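Local structure of R-imine reductase (Streptomyces kanamyceticus, 3ZGY) at residues V79-S84 with A91-L96. The protein catalyses the NADPH-dependent, R-selective reduction of an imine substrate. Residues are numbered along the deposited sequence; the frame is centred on the assembly and turned at random.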
ATOM      1  N   VAL D  79       3.218  19.477 -28.917  1.00 40.19           N
ATOM      2  CA  VAL D  79       1.855  18.980 -29.028  1.00 37.31           C
ATOM      3  C   VAL D  79       1.575  17.980 -27.922  1.00 39.20           C
ATOM      4  O   VAL D  79       2.195  16.938 -27.869  1.00 36.81           O
ATOM      5  CB  VAL D  79       1.622  18.273 -30.353  1.00 36.35           C
ATOM      6  CG1 VAL D  79       0.194  17.751 -30.469  1.00 37.38           C
ATOM      7  CG2 VAL D  79       1.866  19.255 -31.463  1.00 38.34           C
ATOM      8  N   VAL D  80       0.617  18.285 -27.039  1.00 39.79           N
ATOM      9  CA  VAL D  80       0.322  17.404 -25.914  1.00 36.33           C
ATOM     10  C   VAL D  80      -0.998  16.690 -26.144  1.00 35.66           C
ATOM     11  O   VAL D  80      -1.992  17.306 -26.457  1.00 40.82           O
ATOM     12  CB  VAL D  80       0.277  18.195 -24.633  1.00 35.30           C
ATOM     13  CG1 VAL D  80      -0.134  17.296 -23.459  1.00 40.09           C
ATOM     14  CG2 VAL D  80       1.623  18.787 -24.322  1.00 35.12           C
ATOM     15  N   VAL D  81      -1.016  15.403 -25.919  1.00 37.74           N
ATOM     16  CA  VAL D  81      -2.197  14.614 -26.157  1.00 38.35           C
ATOM     17  C   VAL D  81      -2.646  13.949 -24.892  1.00 39.92           C
ATOM     18  O   VAL D  81      -1.852  13.243 -24.223  1.00 41.01           O
ATOM     19  CB  VAL D  81      -1.890  13.503 -27.174  1.00 43.23           C
ATOM     20  CG1 VAL D  81      -3.112  12.636 -27.416  1.00 44.90           C
ATOM     21  CG2 VAL D  81      -1.451  14.134 -28.499  1.00 45.82           C
ATOM     22  N   CYS D  82      -3.910  14.140 -24.559  1.00 38.38           N
ATOM     23  CA  CYS D  82      -4.491  13.459 -23.407  1.00 39.08           C
ATOM     24  C   CYS D  82      -5.902  13.020 -23.679  1.00 38.99           C
ATOM     25  O   CYS D  82      -6.814  13.855 -23.731  1.00 46.78           O
ATOM     26  CB  CYS D  82      -4.463  14.365 -22.220  1.00 34.68           C
ATOM     27  SG  CYS D  82      -4.648  13.336 -20.746  1.00 44.85           S
ATOM     28  N   VAL D  83      -6.089  11.735 -23.933  1.00 37.50           N
ATOM     29  CA  VAL D  83      -7.391  11.207 -24.366  1.00 35.18           C
ATOM     30  C   VAL D  83      -7.629   9.910 -23.641  1.00 39.88           C
ATOM     31  O   VAL D  83      -6.808   9.496 -22.787  1.00 40.67           O
ATOM     32  CB  VAL D  83      -7.471  10.978 -25.870  1.00 41.50           C
ATOM     33  CG1 VAL D  83      -7.337  12.294 -26.624  1.00 41.32           C
ATOM     34  CG2 VAL D  83      -6.399   9.992 -26.346  1.00 45.03           C
ATOM     35  N   SER D  84      -8.728   9.241 -23.933  1.00 43.23           N
ATOM     36  CA  SER D  84      -9.139   8.140 -23.045  1.00 46.92           C
ATOM     37  C   SER D  84      -8.180   6.973 -23.113  1.00 42.47           C
ATOM     38  O   SER D  84      -7.870   6.384 -22.072  1.00 45.85           O
ATOM     39  CB  SER D  84     -10.583   7.727 -23.311  1.00 47.31           C
ATOM     40  OG  SER D  84     -10.707   7.339 -24.652  1.00 59.24           O
ATOM     41  N   ALA D  91      -6.767   6.839 -33.450  1.00 44.09           N
ATOM     42  CA  ALA D  91      -7.858   7.387 -34.274  1.00 47.35           C
ATOM     43  C   ALA D  91      -7.645   8.869 -34.651  1.00 48.72           C
ATOM     44  O   ALA D  91      -8.010   9.294 -35.742  1.00 45.02           O
ATOM     45  CB  ALA D  91      -9.189   7.165 -33.574  1.00 41.85           C
ATOM     46  N   LEU D  92      -7.008   9.631 -33.767  1.00 44.49           N
ATOM     47  CA  LEU D  92      -6.822  11.037 -34.033  1.00 44.35           C
ATOM     48  C   LEU D  92      -5.574  11.308 -34.793  1.00 45.79           C
ATOM     49  O   LEU D  92      -5.556  12.235 -35.586  1.00 53.56           O
ATOM     50  CB  LEU D  92      -6.762  11.812 -32.727  1.00 46.96           C
ATOM     51  CG  LEU D  92      -8.025  11.730 -31.882  1.00 48.33           C
ATOM     52  CD1 LEU D  92      -7.825  12.554 -30.631  1.00 51.64           C
ATOM     53  CD2 LEU D  92      -9.209  12.232 -32.684  1.00 45.62           C
ATOM     54  N   LEU D  93      -4.513  10.553 -34.531  1.00 43.02           N
ATOM     55  CA  LEU D  93      -3.212  10.883 -35.089  1.00 45.24           C
ATOM     56  C   LEU D  93      -2.845  10.108 -36.394  1.00 49.22           C
ATOM     57  O   LEU D  93      -2.191  10.656 -37.253  1.00 41.01           O
ATOM     58  CB  LEU D  93      -2.144  10.640 -34.055  1.00 49.90           C
ATOM     59  CG  LEU D  93      -2.226  11.488 -32.792  1.00 54.64           C
ATOM     60  CD1 LEU D  93      -0.963  11.307 -31.962  1.00 53.15           C
ATOM     61  CD2 LEU D  93      -2.444  12.955 -33.121  1.00 48.13           C
ATOM     62  N   ASP D  94      -3.266   8.846 -36.525  1.00 46.02           N
ATOM     63  CA  ASP D  94      -2.861   8.048 -37.675  1.00 40.97           C
ATOM     64  C   ASP D  94      -3.282   8.706 -38.987  1.00 42.63           C
ATOM     65  O   ASP D  94      -2.509   8.737 -39.929  1.00 43.03           O
ATOM     66  CB  ASP D  94      -3.348   6.588 -37.557  1.00 40.18           C
ATOM     67  CG  ASP D  94      -2.603   5.771 -36.458  1.00 42.22           C
ATOM     68  OD1 ASP D  94      -1.566   6.226 -35.966  1.00 53.31           O
ATOM     69  OD2 ASP D  94      -3.027   4.638 -36.112  1.00 40.93           O
ATOM     70  N   PRO D  95      -4.492   9.270 -39.062  1.00 46.57           N
ATOM     71  CA  PRO D  95      -4.896   9.838 -40.346  1.00 47.93           C
ATOM     72  C   PRO D  95      -4.134  11.059 -40.784  1.00 49.94           C
ATOM     73  O   PRO D  95      -4.410  11.548 -41.848  1.00 53.44           O
ATOM     74  CB  PRO D  95      -6.347  10.233 -40.113  1.00 49.99           C
ATOM     75  CG  PRO D  95      -6.816   9.356 -39.013  1.00 49.38           C
ATOM     76  CD  PRO D  95      -5.624   9.176 -38.129  1.00 50.00           C
ATOM     77  N   LEU D  96      -3.205  11.580 -39.990  1.00 57.90           N
ATOM     78  CA  LEU D  96      -2.520  12.825 -40.355  1.00 58.42           C
ATOM     79  C   LEU D  96      -1.576  12.623 -41.527  1.00 60.61           C
ATOM     80  O   LEU D  96      -0.963  11.576 -41.618  1.00 73.12           O
ATOM     81  CB  LEU D  96      -1.714  13.357 -39.168  1.00 57.21           C
ATOM     82  CG  LEU D  96      -2.471  13.864 -37.947  1.00 54.47           C
ATOM     83  CD1 LEU D  96      -1.469  14.304 -36.905  1.00 54.40           C
ATOM     84  CD2 LEU D  96      -3.400  15.015 -38.290  1.00 59.56           C
TER
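Val83 and Leu92 meet through one methyl each. Val83 CG1 lies 4.0 Å from Leu92 CD1; the two side chains point in opposing directions and meet at their ends. In Leu92, CG lies anti to the carbonyl carbon (chi1 -62°), and CD1 continues the extended chain anti to CA (chi2 -179°). This carries CD1 out from the helix to the valine.

The second pair is looser. Val81 CG2 faces Leu93 CD1 at 4.5 Å, and both residues are buried. The contact is wholly apolar and small. A type I turn from Leu93 to Leu96, with Leu96 N bonded to Leu93 O at 3.1 Å, takes the chain away from the strand.

This is strand-to-helix packing within a beta-alpha-beta unit of the Rossmann-type domain. Val83 and Ser84 follow the strand and belong to the NADP(+) site, which is empty in this chain. Leu92 comes near the same site: its side chain is about 6 Å from that of Arg50, another cofactor-binding residue.

Strand 78-81 is hydrogen-bonded between strands 22-25 and 105-108. Val81 and Leu93 both touch Leu106 of strand 105-108, and Leu93 also meets Trp123 of helix 114-126. On the other face of the sheet, Val80 packs on Leu34 and Phe38 of helix 29-40. Helix 86-93 therefore covers one face of the strand and helix 29-40 the other.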